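Local coordinates for protein cytochrome cL (Hyphomicrobium denitrificans, PDB 2D0W) that carries electrons through a covalently attached haem and probably serves as the electron acceptor of methanol dehydrogenase in periplasmic methanol oxidation, at residues G97-N100 with G101-P105; S78-Y82 with P83-T87. All coordinates share one frame; numbering follows the deposited sequence.

Contact 1 of 2, residues G97-N100 with G101-P105; sequences GGAN and GMMGP. With HEM (protoporphyrin IX containing Fe), chain H.
Ala99 and Met103 meet across a tight reversal of the chain, CB of Ala99 against CG of Met103 at 3.8 Å. Their backbones are joined as well: Ala99 N donates to Met103 O (3.0 Å). One residue further in, a type II' beta turn runs from Asn100 to Met103 and is closed by Met103 N on Asn100 O. Gly101, at positive phi, takes the second position of that turn. The turn presents Met103 to the haem. With CG anti to the backbone N (chi1 -174°) and a bend at chi2 (53°), CB and CG lie over the pyrrole nitrogen ND, SD reaches the iron at 2.4 Å, and CE comes to rest near NB. His63 supplies the other axial ligand, the His/Met pair familiar from class I c-type cytochromes. The CB of Asn100 leaves the backbone away from residues 101-105, while its backbone N donates to propionate oxygen O1D at 2.8 Å with an N-H...O angle of 159°; Ala99 CB sits close to the same oxygen. At the open end of the reversal, Pro105 lays CB against Gly97 O at 3.4 Å. Gly98 CA packs against Gly104 O, and a CB there would clash with Gly104 C and Pro105 N and be jammed against the preceding carbonyl. Thioether ligation leaves the sulfur uncharged, and a methionine ligand of this kind would be expected to stabilise the reduced iron, consistent with a role in accepting electrons.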
ATOM      1  N   GLY A  97      -0.187 -11.606  -4.261  1.00 13.75           N
ATOM      2  CA  GLY A  97       0.059 -13.044  -4.345  1.00 14.22           C
ATOM      3  C   GLY A  97       0.227 -13.705  -3.005  1.00 16.64           C
ATOM      4  O   GLY A  97       0.190 -14.917  -2.942  1.00 16.83           O
ATOM      5  N   GLY A  98       0.393 -12.923  -1.933  1.00 16.69           N
ATOM      6  CA  GLY A  98       0.571 -13.459  -0.575  1.00 17.23           C
ATOM      7  C   GLY A  98       2.011 -13.801  -0.194  1.00 17.78           C
ATOM      8  O   GLY A  98       2.937 -13.526  -0.972  1.00 16.60           O
ATOM      9  N   ALA A  99       2.191 -14.378   1.010  1.00 17.78           N
ATOM     10  CA  ALA A  99       3.515 -14.820   1.479  1.00 18.11           C
ATOM     11  C   ALA A  99       3.453 -16.245   2.077  1.00 18.10           C
ATOM     12  O   ALA A  99       2.826 -17.123   1.489  1.00 16.08           O
ATOM     13  CB  ALA A  99       4.125 -13.798   2.463  1.00 17.98           C
ATOM     14  N   ASN A 100       4.145 -16.505   3.193  1.00 17.77           N
ATOM     15  CA  ASN A 100       4.017 -17.823   3.873  1.00 18.74           C
ATOM     16  C   ASN A 100       2.926 -17.801   4.962  1.00 18.31           C
ATOM     17  O   ASN A 100       2.474 -16.735   5.430  1.00 17.70           O
ATOM     18  CB  ASN A 100       5.337 -18.294   4.514  1.00 20.20           C
ATOM     19  CG  ASN A 100       6.467 -18.467   3.529  1.00 20.37           C
ATOM     20  OD1 ASN A 100       7.583 -18.070   3.828  1.00 22.38           O
ATOM     21  ND2 ASN A 100       6.198 -19.054   2.365  1.00 19.83           N
ATOM     22  N   GLY A 101       2.509 -19.003   5.351  1.00 18.71           N
ATOM     23  CA  GLY A 101       1.629 -19.207   6.478  1.00 17.87           C
ATOM     24  C   GLY A 101       0.279 -18.587   6.266  1.00 19.43           C
ATOM     25  O   GLY A 101      -0.348 -18.774   5.229  1.00 19.89           O
ATOM     26  N   MET A 102      -0.151 -17.803   7.243  1.00 18.58           N
ATOM     27  CA  MET A 102      -1.475 -17.211   7.226  1.00 20.94           C
ATOM     28  C   MET A 102      -1.621 -15.994   6.300  1.00 18.33           C
ATOM     29  O   MET A 102      -2.744 -15.532   6.048  1.00 18.93           O
ATOM     30  CB  MET A 102      -1.868 -16.816   8.649  1.00 23.92           C
ATOM     31  CG  MET A 102      -1.938 -17.997   9.587  1.00 30.50           C
ATOM     32  SD  MET A 102      -3.464 -18.920   9.480  1.00 39.70           S
ATOM     33  CE  MET A 102      -3.272 -19.946   8.001  1.00 37.03           C
ATOM     34  N   MET A 103      -0.497 -15.460   5.835  1.00 16.36           N
ATOM     35  CA  MET A 103      -0.540 -14.413   4.800  1.00 16.01           C
ATOM     36  C   MET A 103      -0.916 -15.006   3.429  1.00 14.83           C
ATOM     37  O   MET A 103      -0.046 -15.453   2.670  1.00 13.52           O
ATOM     38  CB  MET A 103       0.807 -13.692   4.698  1.00 16.31           C
ATOM     39  CG  MET A 103       0.784 -12.488   3.734  1.00 15.82           C
ATOM     40  SD  MET A 103      -0.576 -11.335   4.127  1.00 14.60           S
ATOM     41  CE  MET A 103      -0.501 -10.399   2.574  1.00 13.86           C
ATOM     42  N   GLY A 104      -2.208 -15.033   3.128  1.00 14.93           N
ATOM     43  CA  GLY A 104      -2.688 -15.547   1.845  1.00 14.88           C
ATOM     44  C   GLY A 104      -2.710 -14.488   0.757  1.00 15.92           C
ATOM     45  O   GLY A 104      -2.406 -13.333   1.021  1.00 13.98           O
ATOM     46  N   PRO A 105      -3.104 -14.868  -0.472  1.00 15.43           N
ATOM     47  CA  PRO A 105      -3.240 -13.852  -1.525  1.00 15.53           C
ATOM     48  C   PRO A 105      -4.526 -13.025  -1.398  1.00 15.60           C
ATOM     49  O   PRO A 105      -5.532 -13.520  -0.891  1.00 14.57           O
ATOM     50  CB  PRO A 105      -3.190 -14.662  -2.802  1.00 16.58           C
ATOM     51  CG  PRO A 105      -3.766 -16.034  -2.415  1.00 15.76           C
ATOM     52  CD  PRO A 105      -3.431 -16.229  -0.956  1.00 16.95           C
TER
HETATM   53  CHA HEM H 200       3.170 -10.741   5.969  1.00 11.45           C
HETATM   54  CHB HEM H 200       0.367  -7.128   4.276  1.00 11.35           C
HETATM   55  CHC HEM H 200      -3.720  -9.413   5.630  1.00 11.09           C
HETATM   56  CHD HEM H 200      -0.874 -12.286   8.315  1.00 12.06           C
HETATM   57  C1A HEM H 200       2.797  -9.573   5.301  1.00 13.45           C
HETATM   58  C2A HEM H 200       3.634  -8.659   4.534  1.00 10.27           C
HETATM   59  C3A HEM H 200       2.858  -7.664   4.104  1.00 12.24           C
HETATM   60  C4A HEM H 200       1.486  -7.897   4.536  1.00 13.60           C
HETATM   61  CMA HEM H 200       3.289  -6.417   3.265  1.00 11.38           C
HETATM   62  CAA HEM H 200       5.161  -8.788   4.338  1.00 10.58           C
HETATM   63  CBA HEM H 200       5.807  -8.099   5.552  1.00 10.55           C
HETATM   64  CGA HEM H 200       7.322  -7.990   5.425  1.00 15.58           C
HETATM   65  O1A HEM H 200       7.863  -8.158   4.306  1.00 14.75           O
HETATM   66  O2A HEM H 200       7.978  -7.739   6.464  1.00 17.30           O
HETATM   67  C1B HEM H 200      -0.986  -7.448   4.443  1.00 14.31           C
HETATM   68  C2B HEM H 200      -2.188  -6.710   4.037  1.00 13.21           C
HETATM   69  C3B HEM H 200      -3.218  -7.347   4.319  1.00 11.92           C
HETATM   70  C4B HEM H 200      -2.872  -8.538   5.031  1.00 12.69           C
HETATM   71  CMB HEM H 200      -2.073  -5.321   3.411  1.00 12.82           C
HETATM   72  CAB HEM H 200      -4.623  -7.083   3.756  1.00 11.21           C
HETATM   73  CBB HEM H 200      -4.823  -6.974   2.478  1.00  9.54           C
HETATM   74  C1C HEM H 200      -3.310 -10.392   6.509  1.00 14.09           C
HETATM   75  C2C HEM H 200      -4.154 -11.424   7.143  1.00 12.99           C
HETATM   76  C3C HEM H 200      -3.376 -12.161   7.915  1.00 15.39           C
HETATM   77  C4C HEM H 200      -1.982 -11.735   7.713  1.00 13.11           C
HETATM   78  CMC HEM H 200      -5.654 -11.216   7.280  1.00 13.84           C
HETATM   79  CAC HEM H 200      -3.741 -13.158   9.062  1.00 14.46           C
HETATM   80  CBC HEM H 200      -4.689 -14.018   8.808  1.00 12.62           C
HETATM   81  C1D HEM H 200       0.443 -12.241   7.903  1.00 11.53           C
HETATM   82  C2D HEM H 200       1.509 -13.128   8.329  1.00 14.72           C
HETATM   83  C3D HEM H 200       2.761 -12.661   7.595  1.00 11.95           C
HETATM   84  C4D HEM H 200       2.357 -11.511   6.808  1.00 11.93           C
HETATM   85  CMD HEM H 200       1.381 -14.322   9.324  1.00 13.15           C
HETATM   86  CAD HEM H 200       4.215 -13.256   7.637  1.00 13.10           C
HETATM   87  CBD HEM H 200       4.291 -14.031   6.318  1.00 15.88           C
HETATM   88  CGD HEM H 200       5.697 -14.389   5.903  1.00 17.09           C
HETATM   89  O1D HEM H 200       5.892 -14.947   4.808  1.00 16.27           O
HETATM   90  O2D HEM H 200       6.621 -14.086   6.670  1.00 17.21           O
HETATM   91  NA  HEM H 200       1.516  -9.054   5.283  1.00 13.94           N
HETATM   92  NB  HEM H 200      -1.511  -8.530   5.115  1.00 11.54           N
HETATM   93  NC  HEM H 200      -1.987 -10.646   6.838  1.00 15.50           N
HETATM   94  ND  HEM H 200       0.997 -11.303   7.038  1.00 12.13           N
HETATM   95 FE   HEM H 200      -0.263  -9.916   5.979  1.00 14.17          FE
HETATM   96  O   HOH W   1       0.463 -18.541   2.654  1.00 27.57           O

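Contact 2 of 2, residues S78-Y82 with P83-T87; sequences SYWTY and PKNTT. With ZN (zinc ion), chain E; HEM (protoporphyrin IX containing Fe), chain H.
Tyr82 O accepts from Asn85 N at 3.0 Å, opening the 3-10 turn of residues 83-86 that leads from the propionate-binding loop of this cytochrome c fold into helix 88-97. The Tyr82 side chain runs from this turn along the haem edge. Its CB packs against Asn85 ND2 at 3.6 Å; with CG anti to the carbonyl carbon (chi1 -58°), CD2 passes propionate oxygen O1A, and CE2 and CZ approach O1D of the other propionate, which lies at the ring edge. Thr81 CG2 lies over one face of the ring, toward its rim. At the tip, OH donates to O1D in a very short bond of 2.5 Å. A phenylalanine in its place lacks the hydroxyl, and O1D would probably lose its shortest bond and the propionate be less firmly fixed. O1A is gripped by Tyr82 N and Asn85 ND2, and O2A by Thr81 N, donors likely to stabilise a negative charge on this propionate. With ND2 on O1A and OD1 accepting from Thr94, the Asn85 amide is held at both ends, which fixes its rotation. Trp80 crosses Asn85 at about a right angle, the Asn85 CB lying over one face of the indole, and Thr86 CG2 meets CD1 obliquely. Over the opposite face, toward the rim, lies a water bound to the same zinc as Tyr79 O, whose distance to the metal is 2.3 Å.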
ATOM      1  N   SER A  78      10.834   0.169   9.796  1.00 19.40           N
ATOM      2  CA  SER A  78      11.820   0.210   8.724  1.00 20.28           C
ATOM      3  C   SER A  78      12.220  -1.145   8.351  1.00 20.11           C
ATOM      4  O   SER A  78      12.836  -1.351   7.313  1.00 20.00           O
ATOM      5  CB  SER A  78      13.089   0.988   9.116  1.00 22.81           C
ATOM      6  OG  SER A  78      13.612   0.559  10.359  1.00 24.98           O
ATOM      7  N   TYR A  79      11.869  -2.106   9.191  1.00 19.52           N
ATOM      8  CA  TYR A  79      12.281  -3.464   8.933  1.00 20.21           C
ATOM      9  C   TYR A  79      11.320  -4.313   8.096  1.00 18.67           C
ATOM     10  O   TYR A  79      10.147  -4.372   8.400  1.00 18.46           O
ATOM     11  CB  TYR A  79      12.568  -4.163  10.268  1.00 19.86           C
ATOM     12  CG  TYR A  79      13.064  -5.534  10.013  1.00 22.54           C
ATOM     13  CD1 TYR A  79      14.430  -5.757   9.836  1.00 23.65           C
ATOM     14  CD2 TYR A  79      12.180  -6.613   9.889  1.00 23.25           C
ATOM     15  CE1 TYR A  79      14.900  -7.009   9.581  1.00 24.31           C
ATOM     16  CE2 TYR A  79      12.641  -7.884   9.593  1.00 25.35           C
ATOM     17  CZ  TYR A  79      14.021  -8.063   9.465  1.00 26.65           C
ATOM     18  OH  TYR A  79      14.553  -9.289   9.171  1.00 25.55           O
ATOM     19  N   TRP A  80      11.822  -4.992   7.057  1.00 19.47           N
ATOM     20  CA  TRP A  80      10.970  -5.856   6.217  1.00 18.23           C
ATOM     21  C   TRP A  80      11.527  -7.264   6.105  1.00 18.46           C
ATOM     22  O   TRP A  80      12.708  -7.456   5.779  1.00 17.63           O
ATOM     23  CB  TRP A  80      10.793  -5.268   4.811  1.00 20.00           C
ATOM     24  CG  TRP A  80      10.159  -3.939   4.832  1.00 20.39           C
ATOM     25  CD1 TRP A  80      10.788  -2.730   4.931  1.00 22.32           C
ATOM     26  CD2 TRP A  80       8.766  -3.660   4.800  1.00 20.84           C
ATOM     27  NE1 TRP A  80       9.867  -1.710   4.941  1.00 20.85           N
ATOM     28  CE2 TRP A  80       8.618  -2.256   4.862  1.00 22.16           C
ATOM     29  CE3 TRP A  80       7.620  -4.456   4.737  1.00 21.64           C
ATOM     30  CZ2 TRP A  80       7.364  -1.636   4.860  1.00 22.01           C
ATOM     31  CZ3 TRP A  80       6.387  -3.847   4.732  1.00 22.25           C
ATOM     32  CH2 TRP A  80       6.266  -2.445   4.783  1.00 20.87           C
ATOM     33  N   THR A  81      10.673  -8.248   6.360  1.00 17.24           N
ATOM     34  CA  THR A  81      11.023  -9.647   6.100  1.00 18.26           C
ATOM     35  C   THR A  81      11.460  -9.866   4.674  1.00 19.06           C
ATOM     36  O   THR A  81      12.412 -10.608   4.425  1.00 17.77           O
ATOM     37  CB  THR A  81       9.816 -10.597   6.399  1.00 18.00           C
ATOM     38  OG1 THR A  81       9.484 -10.472   7.770  1.00 19.40           O
ATOM     39  CG2 THR A  81      10.164 -12.077   6.136  1.00 18.69           C
ATOM     40  N   TYR A  82      10.725  -9.273   3.728  1.00 18.10           N
ATOM     41  CA  TYR A  82      11.017  -9.357   2.307  1.00 19.08           C
ATOM     42  C   TYR A  82      11.366  -7.924   1.916  1.00 19.94           C
ATOM     43  O   TYR A  82      10.477  -7.059   1.834  1.00 19.31           O
ATOM     44  CB  TYR A  82       9.761  -9.847   1.572  1.00 20.70           C
ATOM     45  CG  TYR A  82       9.303 -11.179   2.086  1.00 22.05           C
ATOM     46  CD1 TYR A  82       9.930 -12.374   1.655  1.00 20.31           C
ATOM     47  CD2 TYR A  82       8.265 -11.260   3.022  1.00 20.49           C
ATOM     48  CE1 TYR A  82       9.519 -13.604   2.142  1.00 21.64           C
ATOM     49  CE2 TYR A  82       7.865 -12.488   3.532  1.00 20.81           C
ATOM     50  CZ  TYR A  82       8.496 -13.652   3.099  1.00 21.27           C
ATOM     51  OH  TYR A  82       8.079 -14.856   3.646  1.00 22.46           O
ATOM     52  N   PRO A  83      12.655  -7.637   1.743  1.00 19.80           N
ATOM     53  CA  PRO A  83      13.036  -6.216   1.539  1.00 21.07           C
ATOM     54  C   PRO A  83      12.573  -5.498   0.239  1.00 20.18           C
ATOM     55  O   PRO A  83      12.546  -4.282   0.224  1.00 20.05           O
ATOM     56  CB  PRO A  83      14.580  -6.210   1.736  1.00 22.63           C
ATOM     57  CG  PRO A  83      15.025  -7.662   1.504  1.00 23.37           C
ATOM     58  CD  PRO A  83      13.818  -8.559   1.798  1.00 21.37           C
ATOM     59  N   LYS A  84      12.205  -6.220  -0.813  1.00 19.25           N
ATOM     60  CA  LYS A  84      11.541  -5.593  -1.969  1.00 20.08           C
ATOM     61  C   LYS A  84      10.178  -4.953  -1.610  1.00 17.86           C
ATOM     62  O   LYS A  84       9.546  -4.309  -2.452  1.00 17.15           O
ATOM     63  CB  LYS A  84      11.343  -6.596  -3.113  1.00 21.73           C
ATOM     64  CG  LYS A  84      12.610  -6.845  -3.949  1.00 27.96           C
ATOM     65  CD  LYS A  84      12.328  -7.655  -5.238  1.00 31.31           C
ATOM     66  CE  LYS A  84      13.590  -8.407  -5.696  1.00 33.28           C
ATOM     67  NZ  LYS A  84      13.320  -9.603  -6.593  1.00 33.98           N
ATOM     68  N   ASN A  85       9.744  -5.130  -0.371  1.00 17.18           N
ATOM     69  CA  ASN A  85       8.540  -4.452   0.131  1.00 17.47           C
ATOM     70  C   ASN A  85       8.770  -2.950   0.432  1.00 18.24           C
ATOM     71  O   ASN A  85       7.840  -2.237   0.732  1.00 18.50           O
ATOM     72  CB  ASN A  85       7.917  -5.207   1.317  1.00 16.26           C
ATOM     73  CG  ASN A  85       7.189  -6.506   0.892  1.00 18.47           C
ATOM     74  OD1 ASN A  85       6.700  -6.640  -0.256  1.00 17.98           O
ATOM     75  ND2 ASN A  85       7.079  -7.460   1.837  1.00 16.07           N
ATOM     76  N   THR A  86      10.029  -2.499   0.353  1.00 18.37           N
ATOM     77  CA  THR A  86      10.371  -1.069   0.356  1.00 17.45           C
ATOM     78  C   THR A  86      10.066  -0.393  -1.007  1.00 18.02           C
ATOM     79  O   THR A  86      10.175   0.830  -1.149  1.00 19.70           O
ATOM     80  CB  THR A  86      11.878  -0.824   0.752  1.00 17.68           C
ATOM     81  OG1 THR A  86      12.768  -1.368  -0.242  1.00 18.24           O
ATOM     82  CG2 THR A  86      12.219  -1.401   2.116  1.00 17.75           C
ATOM     83  N   THR A  87       9.735  -1.185  -2.023  1.00 17.55           N
ATOM     84  CA  THR A  87       9.240  -0.665  -3.303  1.00 15.77           C
ATOM     85  C   THR A  87       7.742  -0.935  -3.374  1.00 15.13           C
ATOM     86  O   THR A  87       7.253  -1.953  -2.815  1.00 14.47           O
ATOM     87  CB  THR A  87       9.986  -1.317  -4.512  1.00 16.05           C
ATOM     88  OG1 THR A  87       9.569  -2.675  -4.673  1.00 16.60           O
ATOM     89  CG2 THR A  87      11.495  -1.346  -4.270  1.00 15.33           C
TER
HETATM   90 ZN    ZN E1214       8.101  -4.406   9.487  1.00 44.96          ZN
HETATM   91  CHA HEM H 200       3.170 -10.741   5.969  1.00 11.45           C
HETATM   92  CHB HEM H 200       0.367  -7.128   4.276  1.00 11.35           C
HETATM   93  CHC HEM H 200      -3.720  -9.413   5.630  1.00 11.09           C
HETATM   94  CHD HEM H 200      -0.874 -12.286   8.315  1.00 12.06           C
HETATM   95  C1A HEM H 200       2.797  -9.573   5.301  1.00 13.45           C
HETATM   96  C2A HEM H 200       3.634  -8.659   4.534  1.00 10.27           C
HETATM   97  C3A HEM H 200       2.858  -7.664   4.104  1.00 12.24           C
HETATM   98  C4A HEM H 200       1.486  -7.897   4.536  1.00 13.60           C
HETATM   99  CMA HEM H 200       3.289  -6.417   3.265  1.00 11.38           C
HETATM  100  CAA HEM H 200       5.161  -8.788   4.338  1.00 10.58           C
HETATM  101  CBA HEM H 200       5.807  -8.099   5.552  1.00 10.55           C
HETATM  102  CGA HEM H 200       7.322  -7.990   5.425  1.00 15.58           C
HETATM  103  O1A HEM H 200       7.863  -8.158   4.306  1.00 14.75           O
HETATM  104  O2A HEM H 200       7.978  -7.739   6.464  1.00 17.30           O
HETATM  105  C1B HEM H 200      -0.986  -7.448   4.443  1.00 14.31           C
HETATM  106  C2B HEM H 200      -2.188  -6.710   4.037  1.00 13.21           C
HETATM  107  C3B HEM H 200      -3.218  -7.347   4.319  1.00 11.92           C
HETATM  108  C4B HEM H 200      -2.872  -8.538   5.031  1.00 12.69           C
HETATM  109  CMB HEM H 200      -2.073  -5.321   3.411  1.00 12.82           C
HETATM  110  CAB HEM H 200      -4.623  -7.083   3.756  1.00 11.21           C
HETATM  111  CBB HEM H 200      -4.823  -6.974   2.478  1.00  9.54           C
HETATM  112  C1C HEM H 200      -3.310 -10.392   6.509  1.00 14.09           C
HETATM  113  C2C HEM H 200      -4.154 -11.424   7.143  1.00 12.99           C
HETATM  114  C3C HEM H 200      -3.376 -12.161   7.915  1.00 15.39           C
HETATM  115  C4C HEM H 200      -1.982 -11.735   7.713  1.00 13.11           C
HETATM  116  CMC HEM H 200      -5.654 -11.216   7.280  1.00 13.84           C
HETATM  117  CAC HEM H 200      -3.741 -13.158   9.062  1.00 14.46           C
HETATM  118  CBC HEM H 200      -4.689 -14.018   8.808  1.00 12.62           C
HETATM  119  C1D HEM H 200       0.443 -12.241   7.903  1.00 11.53           C
HETATM  120  C2D HEM H 200       1.509 -13.128   8.329  1.00 14.72           C
HETATM  121  C3D HEM H 200       2.761 -12.661   7.595  1.00 11.95           C
HETATM  122  C4D HEM H 200       2.357 -11.511   6.808  1.00 11.93           C
HETATM  123  CMD HEM H 200       1.381 -14.322   9.324  1.00 13.15           C
HETATM  124  CAD HEM H 200       4.215 -13.256   7.637  1.00 13.10           C
HETATM  125  CBD HEM H 200       4.291 -14.031   6.318  1.00 15.88           C
HETATM  126  CGD HEM H 200       5.697 -14.389   5.903  1.00 17.09           C
HETATM  127  O1D HEM H 200       5.892 -14.947   4.808  1.00 16.27           O
HETATM  128  O2D HEM H 200       6.621 -14.086   6.670  1.00 17.21           O
HETATM  129  NA  HEM H 200       1.516  -9.054   5.283  1.00 13.94           N
HETATM  130  NB  HEM H 200      -1.511  -8.530   5.115  1.00 11.54           N
HETATM  131  NC  HEM H 200      -1.987 -10.646   6.838  1.00 15.50           N
HETATM  132  ND  HEM H 200       0.997 -11.303   7.038  1.00 12.13           N
HETATM  133 FE   HEM H 200      -0.263  -9.916   5.979  1.00 14.17          FE
HETATM  134  O   HOH W   2       7.465  -2.548   8.039  1.00 14.16           O
HETATM  135  O   HOH W   3       8.102  -6.938   9.069  1.00 23.91           O

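How the contacts relate
Both contacts are partly buried local turns that meet the same haem, and they come in series along the chain, flanking helix 88-97. Contact 1 lies over the iron, about 16 Å from the centre of the chain, and its chemistry is thioether ligation backed by glycine-rich backbone. Contact 2 sits deeper, about 12 Å from that centre, at the propionate edge, where amide and hydroxyl donors, a large indole and a zinc site take over. Their centres are about 15 Å apart, yet they touch: Asn100 OD1 packs 3.3 Å from Tyr82 OH. Segments 97-100 and 78-82 also share propionate oxygen O1D, one by a backbone N-H and the other by a hydroxyl.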